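Local coordinates for prolyl-ACP dehydrogenase (PDB 4IRN), which oxidises a prolyl group carried on an acyl carrier protein in anatoxin-a biosynthesis, using FAD in an acyl-CoA dehydrogenase fold, at residues A[356-361]-A[405-410]. Sequence-based numbering, arbitrary orientation.
Sequences ANLYIS and IQRVVI. With FAD (flavin-adenine dinucleotide), chain I.
Leu358 supplies most of the apolar contact between helix segments 356-361 and 405-410, lying against Gln406, Arg407 and Ile410. Its CB meets Gln406 CB at 3.8 Å, where the backbones also come nearest, with the CA atoms of Leu358 and Gln406 6.2 Å apart. Its two methyls divide the rest: Leu358 CD2 touches Ile410 CD1 at 3.7 Å, while Leu358 CD1 sits 3.6 Å above one face of the Arg407 guanidinium, displaced toward its rim. The arginine chain, extended from CG to NE, carries the group across the leucine at roughly a right angle, and the turn at chi4 (-81°) sets the plane that receives CD1.

The polar ends find their partners outside the two segments. Asn357 OD1 and Gln406 NE2 approach to 2.9 Å, yet the angle is too poor for a hydrogen bond, although the amide planes are only 28° apart. Asn357 ND2 instead donates to Arg280 O, and Gln406 NE2 has weak hydrogen bonds to Ser400 O and Gly401 O. Arg407 NH1 forms a salt bridge with Glu324 of the second subunit, so the same guanidinium packs on Leu358 and joins two chains.

Ile405 and Val408, on the same segment as Gln406, line the FAD adenine, with Val408 CG2 3.7 Å from FAD N1A. The axes of segments 356-361 and 405-410, on helices 350-375 and 403-414, approach to 9.7 Å with their directions 143° apart, roughly antiparallel, in the C-terminal helical domain; helix 268-282 adds Arg280 against Gln406, and the second subunit packs Leu327 on Leu358 and Val323 on Ile410.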
ATOM      1  N   ALA A 356      -3.965 -18.758   2.462  1.00 16.45           N
ATOM      2  CA  ALA A 356      -2.799 -19.128   1.670  1.00 15.90           C
ATOM      3  C   ALA A 356      -2.966 -18.675   0.219  1.00 21.03           C
ATOM      4  O   ALA A 356      -2.089 -17.994  -0.307  1.00 21.97           O
ATOM      5  CB  ALA A 356      -2.573 -20.630   1.734  1.00 16.38           C
ATOM      6  N   ASN A 357      -4.112 -18.993  -0.391  1.00 16.20           N
ATOM      7  CA  ASN A 357      -4.424 -18.624  -1.761  1.00 15.13           C
ATOM      8  C   ASN A 357      -4.437 -17.114  -1.948  1.00 18.02           C
ATOM      9  O   ASN A 357      -3.830 -16.609  -2.889  1.00 17.48           O
ATOM     10  CB  ASN A 357      -5.753 -19.224  -2.168  1.00 15.48           C
ATOM     11  CG  ASN A 357      -5.893 -19.360  -3.651  1.00 38.24           C
ATOM     12  OD1 ASN A 357      -6.425 -18.485  -4.325  1.00 36.47           O
ATOM     13  ND2 ASN A 357      -5.409 -20.461  -4.188  1.00 28.57           N
ATOM     14  N   LEU A 358      -5.098 -16.394  -1.030  1.00 12.90           N
ATOM     15  CA  LEU A 358      -5.209 -14.936  -1.061  1.00 11.62           C
ATOM     16  C   LEU A 358      -3.829 -14.281  -0.932  1.00 15.92           C
ATOM     17  O   LEU A 358      -3.498 -13.404  -1.735  1.00 15.28           O
ATOM     18  CB  LEU A 358      -6.199 -14.421   0.015  1.00 11.07           C
ATOM     19  CG  LEU A 358      -6.250 -12.908   0.328  1.00 15.15           C
ATOM     20  CD1 LEU A 358      -6.878 -12.116  -0.800  1.00 15.36           C
ATOM     21  CD2 LEU A 358      -7.041 -12.653   1.578  1.00 16.80           C
ATOM     22  N   TYR A 359      -3.012 -14.730   0.046  1.00 12.54           N
ATOM     23  CA  TYR A 359      -1.678 -14.185   0.255  1.00 11.37           C
ATOM     24  C   TYR A 359      -0.709 -14.490  -0.896  1.00 15.35           C
ATOM     25  O   TYR A 359      -0.135 -13.557  -1.441  1.00 16.27           O
ATOM     26  CB  TYR A 359      -1.067 -14.603   1.611  1.00 11.86           C
ATOM     27  CG  TYR A 359       0.225 -13.871   1.883  1.00 12.61           C
ATOM     28  CD1 TYR A 359       0.218 -12.602   2.456  1.00 14.65           C
ATOM     29  CD2 TYR A 359       1.444 -14.381   1.444  1.00 12.85           C
ATOM     30  CE1 TYR A 359       1.391 -11.868   2.604  1.00 15.77           C
ATOM     31  CE2 TYR A 359       2.621 -13.646   1.564  1.00 13.74           C
ATOM     32  CZ  TYR A 359       2.592 -12.394   2.160  1.00 21.13           C
ATOM     33  OH  TYR A 359       3.750 -11.680   2.352  1.00 21.92           O
ATOM     34  N   ILE A 360      -0.492 -15.767  -1.213  1.00 11.32           N
ATOM     35  CA  ILE A 360       0.445 -16.231  -2.237  1.00 11.16           C
ATOM     36  C   ILE A 360       0.184 -15.670  -3.635  1.00 17.20           C
ATOM     37  O   ILE A 360       1.139 -15.295  -4.303  1.00 17.62           O
ATOM     38  CB  ILE A 360       0.667 -17.776  -2.193  1.00 13.72           C
ATOM     39  CG1 ILE A 360       1.099 -18.214  -0.771  1.00 13.76           C
ATOM     40  CG2 ILE A 360       1.686 -18.221  -3.268  1.00 13.91           C
ATOM     41  CD1 ILE A 360       1.104 -19.682  -0.480  1.00 15.48           C
ATOM     42  N   SER A 361      -1.102 -15.598  -4.066  1.00 14.59           N
ATOM     43  CA  SER A 361      -1.461 -15.106  -5.389  1.00 14.61           C
ATOM     44  C   SER A 361      -1.067 -13.662  -5.568  1.00 20.15           C
ATOM     45  O   SER A 361      -0.533 -13.302  -6.624  1.00 21.64           O
ATOM     46  CB  SER A 361      -2.953 -15.283  -5.641  1.00 18.64           C
ATOM     47  OG  SER A 361      -3.723 -14.569  -4.693  1.00 31.20           O
ATOM     48  N   ILE A 405     -13.387 -13.006  -3.042  1.00 26.01           N
ATOM     49  CA  ILE A 405     -14.102 -14.194  -2.572  1.00 25.38           C
ATOM     50  C   ILE A 405     -13.449 -14.778  -1.340  1.00 27.05           C
ATOM     51  O   ILE A 405     -14.157 -15.072  -0.376  1.00 26.84           O
ATOM     52  CB  ILE A 405     -14.316 -15.226  -3.720  1.00 28.98           C
ATOM     53  CG1 ILE A 405     -15.466 -14.792  -4.641  1.00 29.43           C
ATOM     54  CG2 ILE A 405     -14.499 -16.689  -3.237  1.00 30.72           C
ATOM     55  CD1 ILE A 405     -16.764 -14.240  -3.937  1.00 36.67           C
ATOM     56  N   GLN A 406     -12.105 -14.908  -1.359  1.00 22.64           N
ATOM     57  CA  GLN A 406     -11.309 -15.428  -0.235  1.00 22.31           C
ATOM     58  C   GLN A 406     -11.538 -14.553   0.991  1.00 24.13           C
ATOM     59  O   GLN A 406     -11.782 -15.080   2.071  1.00 24.23           O
ATOM     60  CB  GLN A 406      -9.801 -15.442  -0.557  1.00 24.30           C
ATOM     61  CG  GLN A 406      -9.420 -15.881  -1.967  1.00 39.10           C
ATOM     62  CD  GLN A 406      -9.350 -17.376  -2.208  1.00 49.62           C
ATOM     63  OE1 GLN A 406      -9.375 -18.195  -1.293  1.00 43.41           O
ATOM     64  NE2 GLN A 406      -9.058 -17.735  -3.445  1.00 40.12           N
ATOM     65  N   ARG A 407     -11.494 -13.206   0.808  1.00 20.08           N
ATOM     66  CA  ARG A 407     -11.727 -12.202   1.855  1.00 19.19           C
ATOM     67  C   ARG A 407     -13.108 -12.405   2.468  1.00 23.05           C
ATOM     68  O   ARG A 407     -13.229 -12.388   3.694  1.00 23.87           O
ATOM     69  CB  ARG A 407     -11.596 -10.789   1.284  1.00 17.95           C
ATOM     70  CG  ARG A 407     -10.182 -10.427   0.863  1.00 26.07           C
ATOM     71  CD  ARG A 407     -10.103  -9.054   0.242  1.00 29.05           C
ATOM     72  NE  ARG A 407      -8.832  -8.826  -0.434  1.00 37.66           N
ATOM     73  CZ  ARG A 407      -7.707  -8.466   0.175  1.00 51.02           C
ATOM     74  NH1 ARG A 407      -7.678  -8.307   1.491  1.00 28.30           N
ATOM     75  NH2 ARG A 407      -6.598  -8.272  -0.528  1.00 44.51           N
ATOM     76  N   VAL A 408     -14.141 -12.654   1.613  1.00 17.61           N
ATOM     77  CA  VAL A 408     -15.522 -12.908   2.044  1.00 17.52           C
ATOM     78  C   VAL A 408     -15.564 -14.221   2.863  1.00 21.21           C
ATOM     79  O   VAL A 408     -16.187 -14.242   3.929  1.00 22.08           O
ATOM     80  CB  VAL A 408     -16.515 -12.902   0.846  1.00 21.44           C
ATOM     81  CG1 VAL A 408     -17.881 -13.460   1.234  1.00 20.93           C
ATOM     82  CG2 VAL A 408     -16.657 -11.501   0.257  1.00 21.24           C
ATOM     83  N   VAL A 409     -14.871 -15.288   2.387  1.00 15.06           N
ATOM     84  CA  VAL A 409     -14.779 -16.588   3.057  1.00 14.04           C
ATOM     85  C   VAL A 409     -14.121 -16.419   4.444  1.00 18.02           C
ATOM     86  O   VAL A 409     -14.672 -16.908   5.430  1.00 18.95           O
ATOM     87  CB  VAL A 409     -14.073 -17.647   2.165  1.00 17.96           C
ATOM     88  CG1 VAL A 409     -13.756 -18.929   2.945  1.00 17.77           C
ATOM     89  CG2 VAL A 409     -14.908 -17.971   0.926  1.00 17.64           C
ATOM     90  N   ILE A 410     -12.993 -15.675   4.526  1.00 12.87           N
ATOM     91  CA  ILE A 410     -12.277 -15.410   5.779  1.00 12.01           C
ATOM     92  C   ILE A 410     -13.187 -14.671   6.765  1.00 16.07           C
ATOM     93  O   ILE A 410     -13.297 -15.087   7.925  1.00 16.32           O
ATOM     94  CB  ILE A 410     -10.893 -14.708   5.545  1.00 14.84           C
ATOM     95  CG1 ILE A 410      -9.932 -15.623   4.729  1.00 14.55           C
ATOM     96  CG2 ILE A 410     -10.229 -14.255   6.877  1.00 14.65           C
ATOM     97  CD1 ILE A 410      -8.880 -14.906   3.914  1.00 12.01           C
TER
HETATM   98  PA  FAD I 400     -17.393 -13.217 -11.101  1.00 24.14           P
HETATM   99  O1A FAD I 400     -17.601 -14.360 -10.189  1.00 23.50           O
HETATM  100  O2A FAD I 400     -18.330 -12.924 -12.262  1.00 25.58           O
HETATM  101  O5B FAD I 400     -17.414 -11.871 -10.277  1.00 24.59           O
HETATM  102  C5B FAD I 400     -17.109 -10.625 -10.925  1.00 26.25           C
HETATM  103  C4B FAD I 400     -16.288  -9.793  -9.977  1.00 27.38           C
HETATM  104  O4B FAD I 400     -17.104  -9.390  -8.867  1.00 26.52           O
HETATM  105  C3B FAD I 400     -15.039 -10.479  -9.421  1.00 29.43           C
HETATM  106  O3B FAD I 400     -13.887  -9.745  -9.809  1.00 30.47           O
HETATM  107  C2B FAD I 400     -15.230 -10.525  -7.896  1.00 27.73           C
HETATM  108  O2B FAD I 400     -14.131  -9.899  -7.252  1.00 28.94           O
HETATM  109  C1B FAD I 400     -16.478  -9.682  -7.630  1.00 25.74           C
HETATM  110  N9A FAD I 400     -17.454 -10.317  -6.745  1.00 21.36           N
HETATM  111  C8A FAD I 400     -18.362 -11.285  -7.082  1.00 19.70           C
HETATM  112  N7A FAD I 400     -19.079 -11.718  -6.073  1.00 20.98           N
HETATM  113  C5A FAD I 400     -18.615 -10.986  -4.995  1.00 21.60           C
HETATM  114  C6A FAD I 400     -18.961 -10.980  -3.621  1.00 22.81           C
HETATM  115  N6A FAD I 400     -19.902 -11.762  -3.087  1.00 23.64           N
HETATM  116  N1A FAD I 400     -18.288 -10.137  -2.808  1.00 22.91           N
HETATM  117  C2A FAD I 400     -17.350  -9.348  -3.337  1.00 22.30           C
HETATM  118  N3A FAD I 400     -16.953  -9.257  -4.609  1.00 22.60           N
HETATM  119  C4A FAD I 400     -17.615 -10.109  -5.395  1.00 22.64           C
HETATM  120  N1  FAD I 400     -13.548 -23.083 -12.959  1.00 21.10           N
HETATM  121  C2  FAD I 400     -13.862 -24.423 -12.948  1.00 20.49           C
HETATM  122  O2  FAD I 400     -14.939 -24.814 -12.499  1.00 22.20           O
HETATM  123  N3  FAD I 400     -12.971 -25.358 -13.471  1.00 20.03           N
HETATM  124  C4  FAD I 400     -11.749 -25.070 -14.029  1.00 21.78           C
HETATM  125  O4  FAD I 400     -11.043 -25.981 -14.462  1.00 22.91           O
HETATM  126  C4X FAD I 400     -11.413 -23.646 -14.051  1.00 22.15           C
HETATM  127  N5  FAD I 400     -10.275 -23.285 -14.600  1.00 21.20           N
HETATM  128  C5X FAD I 400      -9.997 -21.920 -14.675  1.00 20.63           C
HETATM  129  C6  FAD I 400      -8.788 -21.522 -15.254  1.00 18.31           C
HETATM  130  C7  FAD I 400      -8.436 -20.180 -15.344  1.00 16.93           C
HETATM  131  C7M FAD I 400      -7.085 -19.797 -15.890  1.00 15.27           C
HETATM  132  C8  FAD I 400      -9.329 -19.198 -14.860  1.00 18.04           C
HETATM  133  C8M FAD I 400      -8.998 -17.731 -14.925  1.00 17.39           C
HETATM  134  C9  FAD I 400     -10.538 -19.589 -14.300  1.00 19.55           C
HETATM  135  C9A FAD I 400     -10.892 -20.931 -14.187  1.00 22.04           C
HETATM  136  N10 FAD I 400     -12.115 -21.364 -13.601  1.00 23.91           N
HETATM  137  C10 FAD I 400     -12.394 -22.703 -13.501  1.00 22.91           C
HETATM  138  C1' FAD I 400     -13.111 -20.351 -13.185  1.00 26.51           C
HETATM  139  C2' FAD I 400     -12.563 -19.528 -12.028  1.00 29.45           C
HETATM  140  O2' FAD I 400     -12.642 -20.238 -10.794  1.00 30.07           O
HETATM  141  C3' FAD I 400     -13.265 -18.173 -11.954  1.00 29.38           C
HETATM  142  O3' FAD I 400     -12.329 -17.141 -12.255  1.00 29.25           O
HETATM  143  C4' FAD I 400     -13.935 -17.877 -10.611  1.00 28.98           C
HETATM  144  O4' FAD I 400     -14.915 -18.878 -10.325  1.00 28.06           O
HETATM  145  C5' FAD I 400     -14.506 -16.473 -10.525  1.00 28.52           C
HETATM  146  O5' FAD I 400     -15.612 -16.321 -11.428  1.00 28.90           O
HETATM  147  P   FAD I 400     -15.661 -15.065 -12.430  1.00 26.31           P
HETATM  148  O1P FAD I 400     -14.321 -14.748 -12.980  1.00 26.16           O
HETATM  149  O2P FAD I 400     -16.773 -15.587 -13.306  1.00 27.05           O
HETATM  150  O3P FAD I 400     -16.002 -13.629 -11.810  1.00 27.17           O